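Local coordinates for cytochrome c, putative (PDB 1SP3), which is an octaheme c-type cytochrome that probably works as a respiratory oxidoreductase reducing tetrathionate, at residues D339-I344 / S384-F389; W252-D257 / K275-W280. One frame throughout, in Å; residues are numbered along the deposited sequence.

Interaction 1. Residues D339-I344 / S384-F389; sequences DKKLNI and SGEYDF
CG of Asp339 stands anti to the backbone N (chi1 -170°) and OG of Ser384 sits between its own backbone N and carbonyl carbon (chi1 74°), two settings that bring carboxylate and hydroxyl together at an Asx motif closing the turn of a beta-hairpin. Each carboxylate oxygen takes a bond across the contact. The Ser384 hydroxyl donates from OG to Asp339 OD1 at 2.7 Å, on the syn side but tilted out of the carboxylate plane, while Ser384 N reaches the syn lone pair of Asp339 OD2 at 2.9 Å. From the other face of the plane, Leu342 N gives Asp339 OD1 a second, nearly straight bond of 2.7 Å, the one that defines the Asx motif. The carboxylate of Asp339, a buried residue, thus fastens both its own turn and the loop leading into strand 387-397. Backbones meet where Asp339 and Tyr387 form an antiparallel non-hydrogen-bonded pair with diverging side chains; beside it, Lys340 N donates to Glu386 O at 2.8 Å. Farther out, the Glu386 carboxylate lies between two lysines: OE2 forms a salt bridge with Lys341 NZ at 3.1 Å, and OE1 is in a long salt bridge of 3.7 Å with Lys340 NZ. Behind its ammonium group, the bent Lys340 chain passes obliquely over Asp388, bringing Lys340 CD to 3.7 Å from Asp388 CB.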
loop_
_atom_site.group_PDB
_atom_site.type_symbol
_atom_site.label_atom_id
_atom_site.label_comp_id
_atom_site.label_asym_id
_atom_site.label_seq_id
_atom_site.Cartn_x
_atom_site.Cartn_y
_atom_site.Cartn_z
ATOM N N ASP A 339 -19.634 3.462 -14.268
ATOM C CA ASP A 339 -20.419 3.777 -15.475
ATOM C C ASP A 339 -21.683 2.907 -15.522
ATOM O O ASP A 339 -21.605 1.684 -15.677
ATOM C CB ASP A 339 -19.556 3.472 -16.677
ATOM C CG ASP A 339 -20.162 3.980 -17.963
ATOM O OD1 ASP A 339 -21.282 3.489 -18.357
ATOM O OD2 ASP A 339 -19.539 4.825 -18.638
ATOM N N LYS A 340 -22.836 3.551 -15.415
ATOM C CA LYS A 340 -24.121 2.847 -15.203
ATOM C C LYS A 340 -24.518 2.060 -16.432
ATOM O O LYS A 340 -25.281 1.103 -16.328
ATOM C CB LYS A 340 -25.249 3.847 -14.868
ATOM C CG LYS A 340 -26.573 3.182 -14.674
ATOM C CD LYS A 340 -27.086 3.374 -13.260
ATOM C CE LYS A 340 -28.646 3.413 -13.128
ATOM N NZ LYS A 340 -29.428 3.990 -14.298
ATOM N N LYS A 341 -23.987 2.464 -17.585
ATOM C CA LYS A 341 -24.231 1.730 -18.816
ATOM C C LYS A 341 -23.217 0.653 -19.171
ATOM O O LYS A 341 -23.596 -0.421 -19.613
ATOM C CB LYS A 341 -24.415 2.682 -20.007
ATOM C CG LYS A 341 -25.840 3.344 -20.031
ATOM C CD LYS A 341 -26.987 2.324 -20.235
ATOM C CE LYS A 341 -27.974 2.756 -21.383
ATOM N NZ LYS A 341 -28.022 4.259 -21.668
ATOM N N LEU A 342 -21.932 0.936 -19.028
ATOM C CA LEU A 342 -20.986 -0.124 -19.280
ATOM C C LEU A 342 -20.970 -0.792 -17.914
ATOM O O LEU A 342 -21.335 -0.197 -16.873
ATOM C CB LEU A 342 -19.616 0.478 -19.698
ATOM C CG LEU A 342 -19.699 1.558 -20.796
ATOM C CD1 LEU A 342 -18.553 2.569 -20.594
ATOM C CD2 LEU A 342 -19.647 0.882 -22.221
ATOM N N ASN A 343 -20.646 -2.009 -17.720
ATOM C CA ASN A 343 -20.801 -2.082 -16.180
ATOM C C ASN A 343 -19.409 -2.070 -15.526
ATOM O O ASN A 343 -18.968 -3.089 -15.133
ATOM C CB ASN A 343 -21.741 -3.233 -15.712
ATOM C CG ASN A 343 -23.218 -2.794 -15.584
ATOM O OD1 ASN A 343 -23.602 -2.016 -14.710
ATOM N ND2 ASN A 343 -24.050 -3.312 -16.456
ATOM N N ILE A 344 -18.701 -0.935 -15.565
ATOM C CA ILE A 344 -17.295 -0.826 -15.135
ATOM C C ILE A 344 -17.031 0.320 -14.191
ATOM O O ILE A 344 -17.680 1.399 -14.284
ATOM C CB ILE A 344 -16.301 -0.636 -16.330
ATOM C CG1 ILE A 344 -16.444 0.776 -16.943
ATOM C CG2 ILE A 344 -16.513 -1.705 -17.373
ATOM C CD1 ILE A 344 -15.468 1.030 -18.061
ATOM N N SER A 384 -19.982 6.679 -20.758
ATOM C CA SER A 384 -21.289 6.657 -21.413
ATOM C C SER A 384 -22.119 7.911 -21.154
ATOM O O SER A 384 -23.063 8.167 -21.864
ATOM C CB SER A 384 -22.089 5.384 -21.098
ATOM O OG SER A 384 -22.568 5.455 -19.784
ATOM N N GLY A 385 -21.760 8.686 -20.125
ATOM C CA GLY A 385 -22.570 9.812 -19.752
ATOM C C GLY A 385 -23.486 9.547 -18.579
ATOM O O GLY A 385 -24.086 10.447 -18.123
ATOM N N GLU A 386 -23.560 8.316 -18.098
ATOM C CA GLU A 386 -24.389 7.944 -16.962
ATOM C C GLU A 386 -23.515 7.256 -15.861
ATOM O O GLU A 386 -22.766 6.305 -16.133
ATOM C CB GLU A 386 -25.446 6.935 -17.421
ATOM C CG GLU A 386 -26.727 7.488 -18.039
ATOM C CD GLU A 386 -27.848 6.445 -17.957
ATOM O OE1 GLU A 386 -28.591 6.437 -16.923
ATOM O OE2 GLU A 386 -27.965 5.600 -18.891
ATOM N N TYR A 387 -23.636 7.717 -14.636
ATOM C CA TYR A 387 -22.861 7.103 -13.592
ATOM C C TYR A 387 -23.767 6.725 -12.466
ATOM O O TYR A 387 -24.907 7.233 -12.363
ATOM C CB TYR A 387 -21.764 8.018 -13.110
ATOM C CG TYR A 387 -22.238 9.217 -12.296
ATOM C CD1 TYR A 387 -22.237 9.172 -10.888
ATOM C CD2 TYR A 387 -22.647 10.409 -12.927
ATOM C CE1 TYR A 387 -22.610 10.263 -10.140
ATOM C CE2 TYR A 387 -23.040 11.561 -12.175
ATOM C CZ TYR A 387 -23.059 11.460 -10.803
ATOM O OH TYR A 387 -23.429 12.524 -10.018
ATOM N N ASP A 388 -23.231 5.841 -11.612
ATOM C CA ASP A 388 -23.807 5.524 -10.296
ATOM C C ASP A 388 -22.661 5.186 -9.260
ATOM O O ASP A 388 -21.435 5.374 -9.572
ATOM C CB ASP A 388 -24.887 4.454 -10.477
ATOM C CG ASP A 388 -25.868 4.462 -9.365
ATOM O OD1 ASP A 388 -25.624 5.099 -8.285
ATOM O OD2 ASP A 388 -26.929 3.872 -9.484
ATOM N N PHE A 389 -23.030 4.733 -8.062
ATOM C CA PHE A 389 -22.040 4.303 -7.062
ATOM C C PHE A 389 -22.230 2.811 -6.679
ATOM O O PHE A 389 -23.355 2.367 -6.496
ATOM C CB PHE A 389 -22.090 5.196 -5.843
ATOM C CG PHE A 389 -21.667 6.615 -6.109
ATOM C CD1 PHE A 389 -22.621 7.609 -6.490
ATOM C CD2 PHE A 389 -20.286 6.970 -6.055
ATOM C CE1 PHE A 389 -22.209 8.943 -6.729
ATOM C CE2 PHE A 389 -19.889 8.273 -6.260
ATOM C CZ PHE A 389 -20.865 9.271 -6.651
#

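Interaction 2. Residues W252-D257 / K275-W280; sequences WSTAGD and KGNFVW
Van der Waals contact carries most of this junction, beginning with the indole of Trp252 against the backbone of Lys275. Trp252 CE3 lies 3.5 Å from Lys275 O, which approaches the ring obliquely, and CZ3 comes within 3.8 Å of Lys275 CA. Next to it, Ala255 CB rests 3.8 Å from Lys275 C. Gly276 lies where a CB would run into Trp252 CA; its CA is 3.4 Å from Thr254 OG1 and 3.7 Å from Ala255 N. The Trp252 ring stacks on that of Trp250. Among polar groups, OG1 of Thr254 lies between its own backbone N and carbonyl carbon (chi1 60°), from where it comes to 3.2 Å from Asn277 N; the two side chains cross at about a right angle. The Thr254 hydroxyl also has a weak hydrogen bond with Asp251 O. Two hydrogen bonds fix the polar atoms near the indole: Lys275 O accepts from Trp250 NE1 and Trp252 NE1 donates to Phe63 O. Within the turn, Ala255 N bonds to Trp252 O at 3.0 Å. Lys275 and Gly276 both lie opposite Gln272, a classic beta bulge at the start of strand 276-281, and the loop after strand 246-251 packs on it.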
loop_
_atom_site.group_PDB
_atom_site.type_symbol
_atom_site.label_atom_id
_atom_site.label_comp_id
_atom_site.label_asym_id
_atom_site.label_seq_id
_atom_site.Cartn_x
_atom_site.Cartn_y
_atom_site.Cartn_z
ATOM N N TRP A 252 -17.913 7.309 -1.196
ATOM C CA TRP A 252 -17.847 8.453 -2.127
ATOM C C TRP A 252 -19.264 8.941 -2.549
ATOM O O TRP A 252 -19.416 10.026 -3.018
ATOM C CB TRP A 252 -17.118 8.049 -3.410
ATOM C CG TRP A 252 -15.603 8.079 -3.399
ATOM C CD1 TRP A 252 -14.760 7.003 -3.261
ATOM C CD2 TRP A 252 -14.754 9.231 -3.562
ATOM N NE1 TRP A 252 -13.455 7.421 -3.330
ATOM C CE2 TRP A 252 -13.423 8.784 -3.510
ATOM C CE3 TRP A 252 -14.993 10.606 -3.781
ATOM C CZ2 TRP A 252 -12.305 9.664 -3.677
ATOM C CZ3 TRP A 252 -13.907 11.465 -3.872
ATOM C CH2 TRP A 252 -12.578 10.992 -3.858
ATOM N N SER A 253 -20.291 8.120 -2.381
ATOM C CA SER A 253 -21.628 8.431 -2.898
ATOM C C SER A 253 -22.243 9.651 -2.279
ATOM O O SER A 253 -22.982 10.387 -2.930
ATOM C CB SER A 253 -22.580 7.218 -2.749
ATOM O OG SER A 253 -22.835 6.985 -1.367
ATOM N N THR A 254 -21.940 9.871 -1.010
ATOM C CA THR A 254 -22.397 11.033 -0.306
ATOM C C THR A 254 -21.590 12.330 -0.542
ATOM O O THR A 254 -21.935 13.379 0.032
ATOM C CB THR A 254 -22.418 10.709 1.215
ATOM O OG1 THR A 254 -21.091 10.357 1.646
ATOM C CG2 THR A 254 -23.337 9.482 1.534
ATOM N N ALA A 255 -20.531 12.289 -1.355
ATOM C CA ALA A 255 -19.715 13.520 -1.560
ATOM C C ALA A 255 -20.591 14.609 -2.181
ATOM O O ALA A 255 -21.583 14.281 -2.878
ATOM C CB ALA A 255 -18.504 13.272 -2.468
ATOM N N GLY A 256 -20.220 15.872 -1.967
ATOM C CA GLY A 256 -20.798 16.956 -2.748
ATOM C C GLY A 256 -21.921 17.767 -2.113
ATOM O O GLY A 256 -22.445 18.700 -2.765
ATOM N N ASP A 257 -22.281 17.442 -0.870
ATOM C CA ASP A 257 -23.295 18.176 -0.118
ATOM C C ASP A 257 -22.691 19.181 0.852
ATOM O O ASP A 257 -21.535 19.039 1.252
ATOM C CB ASP A 257 -24.167 17.209 0.691
ATOM C CG ASP A 257 -25.201 16.476 -0.170
ATOM O OD1 ASP A 257 -25.514 16.982 -1.288
ATOM O OD2 ASP A 257 -25.731 15.378 0.178
ATOM N N LYS A 275 -15.027 14.372 -0.381
ATOM C CA LYS A 275 -14.755 12.940 -0.440
ATOM C C LYS A 275 -15.857 11.963 -0.024
ATOM O O LYS A 275 -15.777 10.854 -0.386
ATOM C CB LYS A 275 -13.506 12.641 0.417
ATOM C CG LYS A 275 -12.185 13.276 -0.162
ATOM C CD LYS A 275 -10.997 13.157 0.833
ATOM C CE LYS A 275 -9.829 14.161 0.486
ATOM N NZ LYS A 275 -8.546 13.949 1.274
ATOM N N GLY A 276 -16.820 12.339 0.798
ATOM C CA GLY A 276 -17.915 11.422 1.175
ATOM C C GLY A 276 -17.809 11.059 2.653
ATOM O O GLY A 276 -17.313 11.838 3.407
ATOM N N ASN A 277 -18.316 9.902 3.082
ATOM C CA ASN A 277 -18.260 9.511 4.490
ATOM C C ASN A 277 -17.155 8.553 4.771
ATOM O O ASN A 277 -16.879 7.689 3.912
ATOM C CB ASN A 277 -19.549 8.827 4.931
ATOM C CG ASN A 277 -20.633 9.848 5.266
ATOM O OD1 ASN A 277 -20.700 10.321 6.368
ATOM N ND2 ASN A 277 -21.376 10.291 4.257
ATOM N N PHE A 278 -16.553 8.686 5.968
ATOM C CA PHE A 278 -15.510 7.803 6.485
ATOM C C PHE A 278 -15.874 7.122 7.823
ATOM O O PHE A 278 -16.714 7.621 8.615
ATOM C CB PHE A 278 -14.262 8.623 6.767
ATOM C CG PHE A 278 -13.779 9.465 5.623
ATOM C CD1 PHE A 278 -13.437 10.801 5.846
ATOM C CD2 PHE A 278 -13.624 8.947 4.365
ATOM C CE1 PHE A 278 -12.975 11.580 4.783
ATOM C CE2 PHE A 278 -13.173 9.699 3.317
ATOM C CZ PHE A 278 -12.830 11.015 3.514
ATOM N N VAL A 279 -15.293 5.943 8.048
ATOM C CA VAL A 279 -15.275 5.315 9.372
ATOM C C VAL A 279 -13.775 5.039 9.655
ATOM O O VAL A 279 -13.046 4.572 8.789
ATOM C CB VAL A 279 -16.134 4.020 9.401
ATOM C CG1 VAL A 279 -16.132 3.374 10.811
ATOM C CG2 VAL A 279 -17.631 4.309 8.940
ATOM N N TRP A 280 -13.329 5.435 10.830
ATOM C CA TRP A 280 -12.019 5.252 11.267
ATOM C C TRP A 280 -12.041 4.310 12.394
ATOM O O TRP A 280 -13.057 4.226 13.101
ATOM C CB TRP A 280 -11.502 6.572 11.786
ATOM C CG TRP A 280 -11.397 7.617 10.699
ATOM C CD1 TRP A 280 -12.394 8.455 10.257
ATOM C CD2 TRP A 280 -10.221 7.939 9.939
ATOM N NE1 TRP A 280 -11.898 9.246 9.242
ATOM C CE2 TRP A 280 -10.558 8.983 9.061
ATOM C CE3 TRP A 280 -8.903 7.456 9.926
ATOM C CZ2 TRP A 280 -9.615 9.562 8.167
ATOM C CZ3 TRP A 280 -7.964 8.012 9.005
ATOM C CH2 TRP A 280 -8.322 9.045 8.152
#

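Both contacts reach the same mixed beta-sheet and follow each other along the chain, interaction 2 closing before interaction 1 opens. Their centres are 19 Å apart, yet they touch through Phe389: its CG packs 3.5 Å from Ser253 CB and its CE2 3.7 Å from Trp252 O. Strand 387-397 thus joins the hairpin turn of interaction 1 to the loop after strand 246-251. Interaction 1 sits at the surface, away from the known heme-binding residues. Interaction 2 lies nearer to them, with the Trp252 side chain about 8 Å from a bound heme c and about 7 Å from the side chain of Asn61, a heme c-binding residue.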